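Local coordinates for hypothetical protein DUF871 (Enterococcus faecalis, PDB 2P0O) that is of unproven function but is probably a 6-phospho-N-acetylmuramidase of the MupG type, built on a TIM barrel with a smaller C-terminal domain, at residues 117-122 against 144-149; 173-178 against 216-221. All blocks are in the same frame, centred on the assembly; numbering follows the deposited sequence.

Contact 1 of 2, residues 117-122 against 144-149; sequences GLNAST and WHNYYP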
ATOM      1  N   GLY A 117       5.788   4.067  18.972  1.00 53.90           N
ATOM      2  CA  GLY A 117       5.806   2.884  18.133  1.00 53.77           C
ATOM      3  C   GLY A 117       6.114   1.671  18.987  1.00 54.05           C
ATOM      4  O   GLY A 117       7.084   1.662  19.744  1.00 52.90           O
ATOM      5  N   LEU A 118       5.254   0.663  18.888  1.00 54.47           N
ATOM      6  CA  LEU A 118       5.507  -0.649  19.482  1.00 55.50           C
ATOM      7  C   LEU A 118       5.821  -1.659  18.368  1.00 56.48           C
ATOM      8  O   LEU A 118       5.578  -1.404  17.179  1.00 56.20           O
ATOM      9  CB  LEU A 118       4.304  -1.126  20.284  1.00 54.84           C
ATOM     10  CG  LEU A 118       3.687  -0.122  21.256  1.00 54.62           C
ATOM     11  CD1 LEU A 118       2.386  -0.694  21.791  1.00 53.37           C
ATOM     12  CD2 LEU A 118       4.670   0.168  22.394  1.00 54.88           C
ATOM     13  N   ASN A 119       6.374  -2.789  18.774  1.00 57.31           N
ATOM     14  CA  ASN A 119       6.676  -3.850  17.855  1.00 59.10           C
ATOM     15  C   ASN A 119       5.495  -4.834  17.901  1.00 59.52           C
ATOM     16  O   ASN A 119       5.278  -5.499  18.896  1.00 59.46           O
ATOM     17  CB  ASN A 119       8.015  -4.485  18.241  1.00 59.01           C
ATOM     18  CG  ASN A 119       8.427  -5.616  17.293  1.00 61.97           C
ATOM     19  OD1 ASN A 119       7.588  -6.230  16.627  1.00 63.86           O
ATOM     20  ND2 ASN A 119       9.722  -5.875  17.220  1.00 62.07           N
ATOM     21  N   ALA A 120       4.710  -4.879  16.832  1.00 61.22           N
ATOM     22  CA  ALA A 120       3.488  -5.700  16.777  1.00 62.46           C
ATOM     23  C   ALA A 120       3.709  -7.166  17.159  1.00 64.08           C
ATOM     24  O   ALA A 120       2.875  -7.755  17.851  1.00 65.26           O
ATOM     25  CB  ALA A 120       2.821  -5.581  15.413  1.00 61.89           C
ATOM     26  N   SER A 121       4.862  -7.723  16.781  1.00 65.08           N
ATOM     27  CA  SER A 121       5.190  -9.129  16.998  1.00 65.49           C
ATOM     28  C   SER A 121       5.683  -9.485  18.396  1.00 65.55           C
ATOM     29  O   SER A 121       5.564 -10.638  18.802  1.00 65.96           O
ATOM     30  CB  SER A 121       6.266  -9.569  16.007  1.00 65.29           C
ATOM     31  OG  SER A 121       5.894  -9.163  14.703  1.00 69.46           O
ATOM     32  N   THR A 122       6.270  -8.542  19.123  1.00 65.07           N
ATOM     33  CA  THR A 122       6.856  -8.877  20.425  1.00 64.58           C
ATOM     34  C   THR A 122       6.078  -8.317  21.602  1.00 63.89           C
ATOM     35  O   THR A 122       6.322  -8.727  22.743  1.00 63.39           O
ATOM     36  CB  THR A 122       8.298  -8.344  20.583  1.00 65.25           C
ATOM     37  OG1 THR A 122       8.275  -6.900  20.631  1.00 66.48           O
ATOM     38  CG2 THR A 122       9.216  -8.852  19.452  1.00 65.31           C
ATOM     39  N   TRP A 144       3.550  -1.386  15.253  1.00 57.02           N
ATOM     40  CA  TRP A 144       4.116  -1.545  13.897  1.00 56.26           C
ATOM     41  C   TRP A 144       4.641  -2.945  13.659  1.00 56.46           C
ATOM     42  O   TRP A 144       5.452  -3.478  14.443  1.00 56.38           O
ATOM     43  CB  TRP A 144       5.285  -0.589  13.647  1.00 55.47           C
ATOM     44  CG  TRP A 144       4.912   0.813  13.486  1.00 55.18           C
ATOM     45  CD1 TRP A 144       4.449   1.652  14.463  1.00 53.91           C
ATOM     46  CD2 TRP A 144       4.975   1.589  12.284  1.00 54.53           C
ATOM     47  NE1 TRP A 144       4.209   2.892  13.942  1.00 56.61           N
ATOM     48  CE2 TRP A 144       4.515   2.890  12.607  1.00 55.37           C
ATOM     49  CE3 TRP A 144       5.336   1.305  10.958  1.00 56.42           C
ATOM     50  CZ2 TRP A 144       4.445   3.924  11.664  1.00 55.98           C
ATOM     51  CZ3 TRP A 144       5.257   2.330  10.004  1.00 54.41           C
ATOM     52  CH2 TRP A 144       4.812   3.619  10.364  1.00 56.51           C
ATOM     53  N   HIS A 145       4.186  -3.546  12.571  1.00 55.71           N
ATOM     54  CA  HIS A 145       4.778  -4.792  12.118  1.00 56.10           C
ATOM     55  C   HIS A 145       6.139  -4.512  11.537  1.00 55.41           C
ATOM     56  O   HIS A 145       6.478  -3.377  11.216  1.00 55.48           O
ATOM     57  CB  HIS A 145       3.901  -5.417  11.057  1.00 56.59           C
ATOM     58  CG  HIS A 145       2.683  -6.065  11.619  1.00 56.14           C
ATOM     59  ND1 HIS A 145       2.704  -7.338  12.153  1.00 55.99           N
ATOM     60  CD2 HIS A 145       1.409  -5.626  11.723  1.00 54.65           C
ATOM     61  CE1 HIS A 145       1.491  -7.645  12.577  1.00 58.02           C
ATOM     62  NE2 HIS A 145       0.689  -6.624  12.326  1.00 57.30           N
ATOM     63  N   ASN A 146       6.924  -5.556  11.428  1.00 55.61           N
ATOM     64  CA  ASN A 146       8.206  -5.482  10.812  1.00 56.20           C
ATOM     65  C   ASN A 146       8.101  -5.688   9.325  1.00 56.29           C
ATOM     66  O   ASN A 146       7.017  -6.021   8.819  1.00 56.74           O
ATOM     67  CB  ASN A 146       9.072  -6.576  11.404  1.00 56.86           C
ATOM     68  CG  ASN A 146       9.362  -6.349  12.877  1.00 59.43           C
ATOM     69  OD1 ASN A 146       9.476  -5.215  13.330  1.00 61.57           O
ATOM     70  ND2 ASN A 146       9.545  -7.443  13.621  1.00 64.60           N
ATOM     71  N   TYR A 147       9.221  -5.491   8.622  1.00 55.57           N
ATOM     72  CA  TYR A 147       9.345  -5.948   7.224  1.00 55.31           C
ATOM     73  C   TYR A 147      10.446  -6.977   7.074  1.00 54.50           C
ATOM     74  O   TYR A 147      11.236  -7.196   7.993  1.00 53.90           O
ATOM     75  CB  TYR A 147       9.531  -4.792   6.234  1.00 55.96           C
ATOM     76  CG  TYR A 147      10.636  -3.830   6.595  1.00 58.10           C
ATOM     77  CD1 TYR A 147      11.967  -4.211   6.492  1.00 57.53           C
ATOM     78  CD2 TYR A 147      10.346  -2.539   7.021  1.00 56.45           C
ATOM     79  CE1 TYR A 147      13.011  -3.335   6.823  1.00 60.53           C
ATOM     80  CE2 TYR A 147      11.375  -1.652   7.360  1.00 60.69           C
ATOM     81  CZ  TYR A 147      12.701  -2.058   7.239  1.00 61.17           C
ATOM     82  OH  TYR A 147      13.729  -1.208   7.544  1.00 63.62           O
ATOM     83  N   TYR A 148      10.489  -7.633   5.921  1.00 53.75           N
ATOM     84  CA  TYR A 148      11.290  -8.848   5.806  1.00 52.72           C
ATOM     85  C   TYR A 148      12.084  -8.826   4.535  1.00 53.11           C
ATOM     86  O   TYR A 148      11.556  -9.213   3.495  1.00 53.99           O
ATOM     87  CB  TYR A 148      10.377 -10.088   5.910  1.00 52.87           C
ATOM     88  CG  TYR A 148       9.672 -10.108   7.235  1.00 52.67           C
ATOM     89  CD1 TYR A 148      10.290 -10.653   8.385  1.00 54.74           C
ATOM     90  CD2 TYR A 148       8.445  -9.509   7.383  1.00 53.48           C
ATOM     91  CE1 TYR A 148       9.644 -10.609   9.633  1.00 51.17           C
ATOM     92  CE2 TYR A 148       7.806  -9.461   8.617  1.00 50.94           C
ATOM     93  CZ  TYR A 148       8.409  -9.986   9.725  1.00 51.72           C
ATOM     94  OH  TYR A 148       7.727  -9.936  10.922  1.00 51.22           O
ATOM     95  N   PRO A 149      13.373  -8.385   4.611  1.00 52.62           N
ATOM     96  CA  PRO A 149      14.269  -8.368   3.445  1.00 51.71           C
ATOM     97  C   PRO A 149      14.511  -9.744   2.831  1.00 51.71           C
ATOM     98  O   PRO A 149      14.630  -9.847   1.613  1.00 50.65           O
ATOM     99  CB  PRO A 149      15.606  -7.832   4.007  1.00 51.72           C
ATOM    100  CG  PRO A 149      15.265  -7.111   5.278  1.00 51.91           C
ATOM    101  CD  PRO A 149      14.075  -7.940   5.835  1.00 52.66           C
TER
HETATM  102  O   HOH W   1       5.866  -8.244  12.195  1.00 43.89           O
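A single water molecule ties together four groups where two neighbouring barrel strands run out into their loops. It lies 2.7 Å from Ser121 OG and 2.8 Å from Tyr148 OH, accepts the backbone N-H of Asn146, and sits at the edge of the His145 ring, in its plane, bonded to ND1 at 3.3 Å. The two hydroxyls are too far apart to bond each other, so the water spans the gap; Ser121 suits the place because its short side chain ends in a hydroxyl that reaches the water.

Beneath it the backbones make one parallel bridge, Asn119 with Trp144. Trp144 N donates to Leu118 O at 2.8 Å, and Ala120 N answers with a nearly straight bond (174°) to Trp144 O at 2.9 Å; both donors stand above the carbonyl planes.

Ala120 brings a compact methyl over the imidazole: CB stands over the centre of one His145 face, 3.6 Å from the centroid, a CH-pi contact. His145 CG lies anti to its carbonyl carbon (chi1 -76°), which brings the ring under that methyl, while NE2 bonds Asn164. Asn119, with CG anti to the backbone N (chi1 -179°), turns OD1 back onto Ser121 N at 3.1 Å, an Asx turn that bends the chain off the strand. Its amide crosses that of Asn146 at about a right angle without bonding it; Asn146 OD1 instead takes a bond from Arg97.

Gly117 CA comes near Trp144 CD1, and the indole lies alongside the glycine backbone. The contact joins strands 115-119 and 141-144 of the barrel, with Arg97 of strand 95-98 reaching Leu118 O from one flank and Asn164 of helix 157-169 holding His145 from outside.

Contact 2 of 2, residues 173-178 against 216-221; sequences QVFTFV and VDAVYI. With NA (sodium ion), chain C.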
ATOM      1  N   GLN A 173      -3.369   0.901  17.627  1.00 62.96           N
ATOM      2  CA  GLN A 173      -3.399   1.093  16.192  1.00 62.38           C
ATOM      3  C   GLN A 173      -2.448   0.064  15.546  1.00 61.68           C
ATOM      4  O   GLN A 173      -1.410  -0.271  16.113  1.00 61.22           O
ATOM      5  CB  GLN A 173      -2.940   2.492  15.820  1.00 63.09           C
ATOM      6  CG  GLN A 173      -3.994   3.617  15.972  1.00 66.08           C
ATOM      7  CD  GLN A 173      -3.355   5.000  15.892  1.00 69.05           C
ATOM      8  OE1 GLN A 173      -2.758   5.475  16.866  1.00 71.81           O
ATOM      9  NE2 GLN A 173      -3.460   5.647  14.730  1.00 69.51           N
ATOM     10  N   VAL A 174      -2.814  -0.419  14.361  1.00 60.32           N
ATOM     11  CA  VAL A 174      -2.042  -1.432  13.637  1.00 58.83           C
ATOM     12  C   VAL A 174      -1.490  -0.820  12.360  1.00 58.58           C
ATOM     13  O   VAL A 174      -2.255  -0.319  11.531  1.00 57.71           O
ATOM     14  CB  VAL A 174      -2.914  -2.657  13.276  1.00 59.05           C
ATOM     15  CG1 VAL A 174      -2.126  -3.633  12.338  1.00 57.08           C
ATOM     16  CG2 VAL A 174      -3.370  -3.343  14.532  1.00 56.25           C
ATOM     17  N   PHE A 175      -0.163  -0.863  12.234  1.00 58.18           N
ATOM     18  CA  PHE A 175       0.574  -0.345  11.089  1.00 57.49           C
ATOM     19  C   PHE A 175       1.349  -1.516  10.450  1.00 58.04           C
ATOM     20  O   PHE A 175       1.944  -2.366  11.146  1.00 56.89           O
ATOM     21  CB  PHE A 175       1.600   0.710  11.550  1.00 57.42           C
ATOM     22  CG  PHE A 175       1.022   2.081  11.828  1.00 58.37           C
ATOM     23  CD1 PHE A 175       0.125   2.284  12.857  1.00 56.22           C
ATOM     24  CD2 PHE A 175       1.433   3.186  11.079  1.00 58.77           C
ATOM     25  CE1 PHE A 175      -0.390   3.562  13.108  1.00 58.64           C
ATOM     26  CE2 PHE A 175       0.940   4.469  11.335  1.00 59.73           C
ATOM     27  CZ  PHE A 175       0.010   4.657  12.336  1.00 59.65           C
ATOM     28  N   THR A 176       1.388  -1.519   9.127  1.00 57.07           N
ATOM     29  CA  THR A 176       1.983  -2.599   8.377  1.00 57.14           C
ATOM     30  C   THR A 176       2.705  -2.033   7.148  1.00 56.61           C
ATOM     31  O   THR A 176       2.424  -0.907   6.705  1.00 56.45           O
ATOM     32  CB  THR A 176       0.885  -3.599   7.938  1.00 57.26           C
ATOM     33  OG1 THR A 176       1.501  -4.718   7.297  1.00 61.75           O
ATOM     34  CG2 THR A 176      -0.080  -2.954   6.951  1.00 56.75           C
ATOM     35  N   PHE A 177       3.618  -2.817   6.588  1.00 55.95           N
ATOM     36  CA  PHE A 177       4.324  -2.420   5.391  1.00 55.85           C
ATOM     37  C   PHE A 177       3.866  -3.185   4.148  1.00 56.87           C
ATOM     38  O   PHE A 177       3.366  -4.313   4.239  1.00 56.68           O
ATOM     39  CB  PHE A 177       5.846  -2.635   5.544  1.00 55.94           C
ATOM     40  CG  PHE A 177       6.486  -1.747   6.576  1.00 54.71           C
ATOM     41  CD1 PHE A 177       6.878  -0.443   6.253  1.00 53.70           C
ATOM     42  CD2 PHE A 177       6.693  -2.212   7.868  1.00 52.86           C
ATOM     43  CE1 PHE A 177       7.486   0.387   7.192  1.00 52.37           C
ATOM     44  CE2 PHE A 177       7.332  -1.408   8.828  1.00 53.00           C
ATOM     45  CZ  PHE A 177       7.702  -0.086   8.496  1.00 52.91           C
ATOM     46  N   VAL A 178       4.076  -2.573   2.981  1.00 56.53           N
ATOM     47  CA  VAL A 178       4.070  -3.321   1.741  1.00 56.37           C
ATOM     48  C   VAL A 178       5.422  -3.010   1.098  1.00 57.08           C
ATOM     49  O   VAL A 178       6.026  -1.971   1.392  1.00 56.61           O
ATOM     50  CB  VAL A 178       2.887  -2.931   0.797  1.00 56.64           C
ATOM     51  CG1 VAL A 178       1.541  -3.361   1.399  1.00 55.53           C
ATOM     52  CG2 VAL A 178       2.880  -1.421   0.461  1.00 54.03           C
ATOM     53  N   VAL A 216      -6.462  -3.250  10.131  1.00 60.90           N
ATOM     54  CA  VAL A 216      -5.242  -2.522   9.775  1.00 58.92           C
ATOM     55  C   VAL A 216      -5.602  -1.040   9.734  1.00 59.16           C
ATOM     56  O   VAL A 216      -6.621  -0.650   9.130  1.00 59.24           O
ATOM     57  CB  VAL A 216      -4.692  -2.962   8.399  1.00 58.39           C
ATOM     58  CG1 VAL A 216      -3.446  -2.130   8.005  1.00 56.65           C
ATOM     59  CG2 VAL A 216      -4.393  -4.474   8.401  1.00 56.29           C
ATOM     60  N   ASP A 217      -4.782  -0.204  10.342  1.00 58.48           N
ATOM     61  CA  ASP A 217      -5.104   1.216  10.349  1.00 59.86           C
ATOM     62  C   ASP A 217      -4.267   1.989   9.344  1.00 59.81           C
ATOM     63  O   ASP A 217      -4.709   3.026   8.831  1.00 60.42           O
ATOM     64  CB  ASP A 217      -4.980   1.791  11.759  1.00 59.90           C
ATOM     65  CG  ASP A 217      -5.902   1.092  12.737  1.00 62.95           C
ATOM     66  OD1 ASP A 217      -7.135   1.271  12.627  1.00 66.42           O
ATOM     67  OD2 ASP A 217      -5.407   0.346  13.605  1.00 66.13           O
ATOM     68  N   ALA A 218      -3.086   1.464   9.018  1.00 59.13           N
ATOM     69  CA  ALA A 218      -2.161   2.183   8.144  1.00 58.74           C
ATOM     70  C   ALA A 218      -1.270   1.266   7.337  1.00 58.35           C
ATOM     71  O   ALA A 218      -0.905   0.174   7.798  1.00 58.56           O
ATOM     72  CB  ALA A 218      -1.330   3.168   8.948  1.00 58.04           C
ATOM     73  N   VAL A 219      -0.926   1.704   6.128  1.00 57.60           N
ATOM     74  CA  VAL A 219      -0.049   0.936   5.260  1.00 57.32           C
ATOM     75  C   VAL A 219       1.073   1.831   4.727  1.00 57.34           C
ATOM     76  O   VAL A 219       0.791   2.905   4.172  1.00 56.23           O
ATOM     77  CB  VAL A 219      -0.826   0.305   4.075  1.00 57.77           C
ATOM     78  CG1 VAL A 219       0.115  -0.582   3.257  1.00 57.73           C
ATOM     79  CG2 VAL A 219      -1.988  -0.519   4.583  1.00 57.48           C
ATOM     80  N   TYR A 220       2.322   1.366   4.906  1.00 56.95           N
ATOM     81  CA  TYR A 220       3.527   2.063   4.481  1.00 57.10           C
ATOM     82  C   TYR A 220       4.316   1.294   3.429  1.00 56.94           C
ATOM     83  O   TYR A 220       4.498   0.087   3.532  1.00 56.68           O
ATOM     84  CB  TYR A 220       4.447   2.321   5.687  1.00 57.04           C
ATOM     85  CG  TYR A 220       4.024   3.534   6.515  1.00 57.22           C
ATOM     86  CD1 TYR A 220       2.732   3.601   7.083  1.00 56.71           C
ATOM     87  CD2 TYR A 220       4.907   4.613   6.734  1.00 56.32           C
ATOM     88  CE1 TYR A 220       2.330   4.706   7.837  1.00 55.11           C
ATOM     89  CE2 TYR A 220       4.512   5.751   7.505  1.00 56.80           C
ATOM     90  CZ  TYR A 220       3.220   5.771   8.051  1.00 55.89           C
ATOM     91  OH  TYR A 220       2.791   6.831   8.804  1.00 56.90           O
ATOM     92  N   ILE A 221       4.830   2.013   2.441  1.00 56.94           N
ATOM     93  CA  ILE A 221       5.816   1.449   1.530  1.00 56.11           C
ATOM     94  C   ILE A 221       7.091   1.200   2.335  1.00 55.91           C
ATOM     95  O   ILE A 221       7.636   2.137   2.949  1.00 55.67           O
ATOM     96  CB  ILE A 221       6.157   2.390   0.330  1.00 55.48           C
ATOM     97  CG1 ILE A 221       4.887   3.066  -0.240  1.00 56.81           C
ATOM     98  CG2 ILE A 221       6.970   1.617  -0.746  1.00 55.12           C
ATOM     99  CD1 ILE A 221       3.842   2.059  -0.737  1.00 61.22           C
TER
HETATM  100 NA    NA C 371      -8.477  -0.902   7.493  1.00 61.57          NA
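The last beta-alpha-beta unit of the TIM barrel, strand 173-178, helix 203-212 and strand 218-221, brings its two parallel strands together here, with a sodium site at the entry to the second. Val216 O binds the ion at 2.5 Å, and Met211 O and Asp213 O are its other protein ligands.

Just beyond, Asp217 pairs with Val174 twice: OD2 accepts Val174 N at 2.8 Å through its anti lone pair, and Asp217 N donates to Val174 O. That carbonyl also takes Ala218 N in a longer, more bent bond (135°). A carboxylate suits this place because it takes up a backbone N-H before the regular ladder begins, while OD1 forms a salt bridge with Lys168. Thr176 N to Ala218 O, Tyr220 N to Thr176 O and Val178 N to Tyr220 O, the last at 2.7 Å, continue the ladder.

On the face of Phe175, Phe177 and Tyr220, the methyl of Ala218 rests over one face of the Phe175 ring, 3.6 Å from its centroid; a small residue lets the ring lie close over the sheet. Phe175 and Tyr220 lie side by side, planes 45° apart, and Phe175 CD2 lies 3.7 Å from Tyr220 CE1. On the other face Thr176 has OG1 anti to the backbone N (chi1 -175°), which puts CG2 in the crowded position between N and the carbonyl carbon, 3.6 Å from Val216 CG1. The branched Val178 and Val219 side chains cross at about a right angle, CG1 against CG1.

Leu210 of helix 203-212 covers Thr176, Val178 and Val219, Phe160 of helix 157-169 packs on Thr176 and Val216, and Met4 of strand 4-8 adjoins the aromatic face inside the barrel.

Overall arrangement
Both contacts join adjacent parallel strands of the same eight-stranded barrel, with centres about 10 Å apart, and strand 141-144 stands between strands 115-119 and 173-178. Contact 2 is largely buried and almost entirely apolar away from its backbone ladder and the Asp217 end; contact 1, partly buried, lies where strands pass into loops and relies on water, amides and hydroxyls. They meet directly: His145 N probably bonds Phe175 O at 2.9 Å, and the Trp144 ring stacks on Phe175 and meets Tyr220 edge-to-face, so the aromatic layer of 173-178 and 216-221 continues into 144-149. The sodium ion belongs to contact 2 alone.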